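Local coordinates for protein beta-alanyl-CoA:ammonia lyase 2 (Clostridium propionicum, PDB 4MTU) that probably acts as a lyase on CoA thioesters, removing ammonia from beta-alanyl-CoA, and carries a bound zinc ion in a hot dog fold, at residues 68-73 and 90-95; 81-86 and 122-127. All blocks are in the same frame, centred on the assembly; numbering follows the deposited sequence. Where two conformers were deposited one is given.

Interaction 1 (68-73 and 90-95); sequences FMEYHG and WKVAKM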
loop_
_atom_site.group_PDB
_atom_site.type_symbol
_atom_site.label_atom_id
_atom_site.label_comp_id
_atom_site.label_asym_id
_atom_site.label_seq_id
_atom_site.Cartn_x
_atom_site.Cartn_y
_atom_site.Cartn_z
ATOM N N PHE A 68 0.386 -18.660 -5.547
ATOM C CA PHE A 68 -0.988 -18.724 -5.011
ATOM C C PHE A 68 -0.916 -19.492 -3.717
ATOM O O PHE A 68 -0.321 -20.572 -3.663
ATOM C CB PHE A 68 -1.939 -19.329 -6.010
ATOM C CG PHE A 68 -2.249 -18.429 -7.186
ATOM C CD1 PHE A 68 -1.380 -18.335 -8.278
ATOM C CD2 PHE A 68 -3.394 -17.637 -7.192
ATOM C CE1 PHE A 68 -1.686 -17.505 -9.344
ATOM C CE2 PHE A 68 -3.690 -16.825 -8.252
ATOM C CZ PHE A 68 -2.851 -16.765 -9.353
ATOM N N MET A 69 -1.534 -18.913 -2.673
ATOM C CA MET A 69 -1.351 -19.360 -1.310
ATOM C C MET A 69 -2.693 -19.577 -0.622
ATOM O O MET A 69 -3.621 -18.793 -0.786
ATOM C CB MET A 69 -0.585 -18.295 -0.518
ATOM C CG MET A 69 0.862 -18.073 -0.955
ATOM S SD MET A 69 1.969 -19.459 -0.679
ATOM C CE MET A 69 2.016 -19.403 1.120
ATOM N N GLU A 70 -2.734 -20.612 0.190
ATOM C CA GLU A 70 -3.845 -20.885 1.079
ATOM C C GLU A 70 -3.369 -20.827 2.532
ATOM O O GLU A 70 -2.225 -21.201 2.876
ATOM C CB GLU A 70 -4.457 -22.217 0.870
ATOM C CG GLU A 70 -5.143 -22.340 -0.361
ATOM C CD GLU A 70 -6.214 -23.428 -0.429
ATOM O OE1 GLU A 70 -7.047 -23.350 -1.310
ATOM O OE2 GLU A 70 -6.192 -24.398 0.390
ATOM N N TYR A 71 -4.238 -20.350 3.405
ATOM C CA TYR A 71 -3.938 -20.146 4.802
ATOM C C TYR A 71 -5.104 -20.785 5.569
ATOM O O TYR A 71 -6.217 -20.323 5.445
ATOM C CB TYR A 71 -3.782 -18.682 5.155
ATOM C CG TYR A 71 -2.790 -17.984 4.258
ATOM C CD1 TYR A 71 -1.472 -17.819 4.658
ATOM C CD2 TYR A 71 -3.146 -17.485 3.031
ATOM C CE1 TYR A 71 -0.552 -17.169 3.839
ATOM C CE2 TYR A 71 -2.231 -16.837 2.208
ATOM C CZ TYR A 71 -0.937 -16.675 2.607
ATOM O OH TYR A 71 -0.080 -16.024 1.765
ATOM N N HIS A 72 -4.795 -21.842 6.296
ATOM C CA HIS A 72 -5.810 -22.601 7.027
ATOM C C HIS A 72 -5.695 -22.296 8.522
ATOM O O HIS A 72 -4.592 -22.136 9.068
ATOM C CB HIS A 72 -5.575 -24.111 6.839
ATOM C CG HIS A 72 -5.669 -24.553 5.406
ATOM N ND1 HIS A 72 -5.766 -25.884 5.126
ATOM C CD2 HIS A 72 -5.628 -23.882 4.264
ATOM C CE1 HIS A 72 -5.835 -25.980 3.781
ATOM N NE2 HIS A 72 -5.734 -24.771 3.241
ATOM N N GLY A 73 -6.844 -22.215 9.216
ATOM C CA GLY A 73 -6.827 -22.112 10.636
ATOM C C GLY A 73 -8.045 -22.769 11.241
ATOM O O GLY A 73 -9.114 -22.848 10.622
ATOM N N TRP A 90 -0.036 -22.966 2.774
ATOM C CA TRP A 90 0.197 -23.908 1.684
ATOM C C TRP A 90 0.292 -23.165 0.354
ATOM O O TRP A 90 -0.511 -22.288 0.067
ATOM C CB TRP A 90 -0.983 -24.865 1.560
ATOM C CG TRP A 90 -1.189 -25.751 2.747
ATOM C CD1 TRP A 90 -1.999 -25.581 3.806
ATOM C CD2 TRP A 90 -0.512 -27.018 2.955
ATOM N NE1 TRP A 90 -1.895 -26.685 4.678
ATOM C CE2 TRP A 90 -0.997 -27.547 4.175
ATOM C CE3 TRP A 90 0.436 -27.748 2.204
ATOM C CZ2 TRP A 90 -0.533 -28.767 4.639
ATOM C CZ3 TRP A 90 0.898 -28.974 2.679
ATOM C CH2 TRP A 90 0.391 -29.463 3.909
ATOM N N LYS A 91 1.251 -23.560 -0.479
ATOM C CA LYS A 91 1.409 -23.024 -1.837
ATOM C C LYS A 91 0.740 -23.956 -2.823
ATOM O O LYS A 91 1.059 -25.182 -2.808
ATOM C CB LYS A 91 2.892 -22.867 -2.144
ATOM C CG LYS A 91 3.176 -22.131 -3.445
ATOM C CD LYS A 91 4.681 -22.076 -3.752
ATOM C CE LYS A 91 5.522 -21.536 -2.615
ATOM N NZ LYS A 91 6.848 -21.089 -3.102
ATOM N N VAL A 92 -0.130 -23.421 -3.644
ATOM C CA VAL A 92 -0.918 -24.193 -4.590
ATOM C C VAL A 92 -0.581 -23.925 -6.046
ATOM O O VAL A 92 -1.040 -24.715 -6.917
ATOM C CB VAL A 92 -2.459 -24.065 -4.335
ATOM C CG1 VAL A 92 -2.747 -24.482 -2.902
ATOM C CG2 VAL A 92 -2.959 -22.690 -4.640
ATOM N N ALA A 93 0.163 -22.882 -6.360
ATOM C CA ALA A 93 0.567 -22.594 -7.751
ATOM C C ALA A 93 1.724 -21.607 -7.657
ATOM O O ALA A 93 1.893 -20.945 -6.614
ATOM C CB ALA A 93 -0.564 -22.078 -8.585
ATOM N N LYS A 94 2.462 -21.458 -8.745
ATOM C CA LYS A 94 3.687 -20.629 -8.690
ATOM C C LYS A 94 4.140 -20.333 -10.132
ATOM O O LYS A 94 3.774 -21.068 -11.088
ATOM C CB LYS A 94 4.820 -21.310 -7.957
ATOM C CG LYS A 94 5.202 -22.648 -8.578
ATOM C CD LYS A 94 6.303 -23.397 -7.889
ATOM C CE LYS A 94 6.898 -24.503 -8.774
ATOM N N MET A 95 4.970 -19.323 -10.304
ATOM C CA MET A 95 5.689 -19.124 -11.538
ATOM C C MET A 95 6.731 -20.232 -11.730
ATOM O O MET A 95 7.327 -20.692 -10.755
ATOM C CB MET A 95 6.454 -17.788 -11.540
ATOM C CG MET A 95 5.579 -16.557 -11.293
ATOM S SD MET A 95 4.218 -16.302 -12.440
ATOM C CE MET A 95 5.030 -16.068 -14.007
#
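His72 and Trp90 both set CG beside their backbone N and anti to the carbonyl carbon (chi1 -61° and -64°), and from there their rings meet. CD1 of Trp90 sits over the centre of one face of the His72 imidazole, 3.8 Å above its plane. The two planes are inclined by 47°, an oblique aromatic pair. The rotation of the imidazole is further held at its edge, where His72 NE2 donates to Glu70 OE2 at 2.9 Å, with the carboxylate oxygen close to the ring plane and met on its anti side. The other oxygen of Glu70 is bonded to His9 on strand 4-11, so this carboxylate joins two histidines on neighbouring strands, and Trp90 NE1 turns to Glu88. The backbones form the antiparallel hairpin of strands 68-78 and 82-95, part of the curved sheet that wraps the long helix 27-45 in the hot dog fold. Glu70 N to Trp90 O and Trp90 N to Glu70 O are both 2.8 Å, making Glu70 and Trp90 an antiparallel hydrogen-bonded pair. Toward Phe68 the register slips by one residue in a classic beta bulge, Val92 and Ala93 both facing Phe68. Val92 N gives a nearly straight bond to Phe68 O, while Phe68 N reaches Ala93 O from above the carbonyl plane. Side chains follow the bulge: Phe68 CB touches Val92 CG2 at 3.8 Å, and its ring atom CD1 meets Ala93 CB. Tyr43 of the second subunit packs on both Val92 and Ala93. Met69 and Lys91 lie on the other face, where the bend at chi2 puts Met69 SD against Lys91 CB at 3.8 Å. Beyond that touch the lysine leads away, its NZ forming a salt bridge with Asp67.

Interaction 2 (81-86 and 122-127); sequences QSYTCK and LFIAKD. With SO4 (sulfate ion), chain C.
The Tyr83 ring receives Leu122 O and Ile124 N at its edge, near the ring plane, with Leu122 O 3.5 Å from Tyr83 CD1. Farther along the ring, Ile124 crosses obliquely, Ile124 CG1 against Tyr83 CE1, and Ile124 CD1 3.7 Å from Tyr83 OH. Phe123 and Gln81 run side by side and point the same way, their ring and amide planes 58° apart; Phe123 CE1 touches Gln81 CB at 3.6 Å. Chi1 of 174° sets Phe123 CG anti to its backbone N, close to Gln81 O. The Gln81 chain is extended beyond CG, and its OE1 accepts Lys126 N at 2.9 Å in the amide plane, on a lone pair. A side chain thus carries the pairing past the end of the strand, into the 3-10 turn. Behind it the backbone takes over, at the end of the antiparallel hairpin of strands 82-95 and 106-123 in the hot dog sheet: Ile124 N bonds to Gln81 O, and Tyr83 with Leu122 forms an antiparallel hydrogen-bonded pair. Cys85 SG rests on Leu122 CD1 at 3.8 Å on the Tyr83 side of the sheet. A sulfate ion, probably from the crystallisation liquor, accepts Gln81 N at 2.9 Å through O1 and a longer bond from Ser82 N through O4; Asn80 ND2 also binds it. Tyr83 OH hydrogen-bonds to Asp45, which together with His142 binds zinc, and the tyrosine side chain lies about 5 Å from the metal. The hydroxyl is thus a second-shell partner that probably helps hold a zinc ligand in place.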
loop_
_atom_site.group_PDB
_atom_site.type_symbol
_atom_site.label_atom_id
_atom_site.label_comp_id
_atom_site.label_asym_id
_atom_site.label_seq_id
_atom_site.Cartn_x
_atom_site.Cartn_y
_atom_site.Cartn_z
ATOM N N GLN A 81 -11.683 -17.146 28.258
ATOM C CA GLN A 81 -11.538 -15.924 27.447
ATOM C C GLN A 81 -10.508 -16.064 26.330
ATOM O O GLN A 81 -10.442 -15.188 25.475
ATOM C CB GLN A 81 -11.175 -14.713 28.289
ATOM C CG GLN A 81 -12.190 -14.373 29.351
ATOM C CD GLN A 81 -11.810 -13.193 30.213
ATOM O OE1 GLN A 81 -12.457 -12.150 30.116
ATOM N NE2 GLN A 81 -10.789 -13.445 30.980
ATOM N N SER A 82 -9.727 -17.137 26.327
ATOM C CA SER A 82 -8.693 -17.339 25.355
ATOM C C SER A 82 -9.044 -18.559 24.517
ATOM O O SER A 82 -9.741 -19.476 24.966
ATOM C CB SER A 82 -7.348 -17.467 26.060
ATOM O OG SER A 82 -7.157 -18.831 26.365
ATOM N N TYR A 83 -8.626 -18.549 23.271
ATOM C CA TYR A 83 -8.939 -19.543 22.284
ATOM C C TYR A 83 -7.626 -19.970 21.600
ATOM O O TYR A 83 -6.911 -19.107 21.075
ATOM C CB TYR A 83 -9.912 -18.983 21.239
ATOM C CG TYR A 83 -11.157 -18.369 21.786
ATOM C CD1 TYR A 83 -11.168 -17.124 22.369
ATOM C CD2 TYR A 83 -12.380 -19.039 21.695
ATOM C CE1 TYR A 83 -12.296 -16.534 22.882
ATOM C CE2 TYR A 83 -13.530 -18.432 22.232
ATOM C CZ TYR A 83 -13.497 -17.203 22.800
ATOM O OH TYR A 83 -14.623 -16.595 23.311
ATOM N N THR A 84 -7.324 -21.248 21.671
ATOM C CA THR A 84 -6.071 -21.748 21.074
ATOM C C THR A 84 -6.400 -22.251 19.700
ATOM O O THR A 84 -7.261 -23.100 19.543
ATOM C CB THR A 84 -5.494 -22.888 21.937
ATOM O OG1 THR A 84 -5.338 -22.387 23.272
ATOM C CG2 THR A 84 -4.169 -23.363 21.330
ATOM N N CYS A 85 -5.645 -21.739 18.692
ATOM C CA CYS A 85 -5.872 -22.020 17.314
ATOM C C CYS A 85 -4.589 -22.575 16.664
ATOM O O CYS A 85 -3.488 -22.253 17.093
ATOM C CB CYS A 85 -6.340 -20.766 16.572
ATOM S SG CYS A 85 -7.888 -20.088 17.168
ATOM N N LYS A 86 -4.782 -23.364 15.626
ATOM C CA LYS A 86 -3.679 -23.875 14.782
ATOM C C LYS A 86 -3.821 -23.308 13.417
ATOM O O LYS A 86 -4.923 -23.118 12.903
ATOM C CB LYS A 86 -3.663 -25.388 14.750
ATOM C CG LYS A 86 -3.375 -25.981 16.156
ATOM C CD LYS A 86 -2.149 -26.876 16.138
ATOM N N LEU A 122 -5.985 -16.247 20.775
ATOM C CA LEU A 122 -6.791 -15.069 20.633
ATOM C C LEU A 122 -7.663 -14.910 21.914
ATOM O O LEU A 122 -7.867 -15.857 22.648
ATOM C CB LEU A 122 -7.665 -15.010 19.395
ATOM C CG LEU A 122 -6.862 -15.110 18.072
ATOM C CD1 LEU A 122 -6.719 -16.527 17.645
ATOM C CD2 LEU A 122 -7.494 -14.269 16.975
ATOM N N PHE A 123 -8.102 -13.674 22.140
ATOM C CA PHE A 123 -8.806 -13.319 23.384
ATOM C C PHE A 123 -10.063 -12.530 23.066
ATOM O O PHE A 123 -10.071 -11.628 22.252
ATOM C CB PHE A 123 -7.868 -12.413 24.210
ATOM C CG PHE A 123 -8.447 -11.834 25.459
ATOM C CD1 PHE A 123 -8.393 -12.546 26.644
ATOM C CD2 PHE A 123 -9.016 -10.577 25.457
ATOM C CE1 PHE A 123 -8.923 -11.986 27.786
ATOM C CE2 PHE A 123 -9.531 -10.043 26.594
ATOM C CZ PHE A 123 -9.471 -10.760 27.730
ATOM N N ILE A 124 -11.146 -12.941 23.754
ATOM C CA ILE A 124 -12.365 -12.122 23.761
ATOM C C ILE A 124 -12.748 -11.956 25.238
ATOM O O ILE A 124 -13.007 -12.950 25.908
ATOM C CB ILE A 124 -13.527 -12.686 22.971
ATOM C CG1 ILE A 124 -13.159 -13.019 21.542
ATOM C CG2 ILE A 124 -14.735 -11.729 23.060
ATOM C CD1 ILE A 124 -14.193 -13.855 20.811
ATOM N N ALA A 125 -12.808 -10.725 25.737
ATOM C CA ALA A 125 -13.203 -10.494 27.145
ATOM C C ALA A 125 -14.610 -11.079 27.350
ATOM O O ALA A 125 -15.457 -11.038 26.461
ATOM C CB ALA A 125 -13.210 -9.021 27.465
ATOM N N LYS A 126 -14.827 -11.611 28.510
ATOM C CA LYS A 126 -16.080 -12.292 28.810
ATOM C C LYS A 126 -17.287 -11.446 28.474
ATOM O O LYS A 126 -18.263 -11.980 27.876
ATOM C CB LYS A 126 -16.039 -12.781 30.271
ATOM C CG LYS A 126 -16.754 -14.104 30.400
ATOM C CD LYS A 126 -16.048 -15.325 29.710
ATOM C CE LYS A 126 -17.138 -16.389 29.516
ATOM N NZ LYS A 126 -16.661 -17.681 28.932
ATOM N N ASP A 127 -17.243 -10.167 28.791
ATOM C CA ASP A 127 -18.401 -9.287 28.573
ATOM C C ASP A 127 -18.687 -9.079 27.075
ATOM O O ASP A 127 -19.770 -8.634 26.716
ATOM C CB ASP A 127 -18.251 -7.927 29.250
ATOM C CG ASP A 127 -18.226 -7.893 30.757
ATOM O OD1 ASP A 127 -18.606 -8.923 31.397
ATOM O OD2 ASP A 127 -17.804 -6.909 31.417
HETATM S S SO4 C . -8.496 -18.867 29.791
HETATM O O1 SO4 C . -9.215 -17.567 29.766
HETATM O O2 SO4 C . -8.667 -19.483 31.071
HETATM O O3 SO4 C . -7.041 -18.593 29.528
HETATM O O4 SO4 C . -9.059 -19.502 28.530
#

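How the interactions relate
Following the chain from the N terminus, strand 4-11 and helix 27-45 come first, then strand 50-59, before residues 68-73 open interaction 1. The chain turns back just after 78, and 81-86 open interaction 2 before 90-95 close interaction 1, bridging a hairpin with 16 residues between its segments. The second loop stays open through strand 106-123 and is closed by 122-127, with 35 residues between. The two contacts therefore cross. Both use strand 82-95, one near each end, with centres 27 Å apart on opposite sides of the chain's centre. Interaction 1 ties this strand to 68-78, interaction 2 to 106-123, its neighbours in the antiparallel sheet.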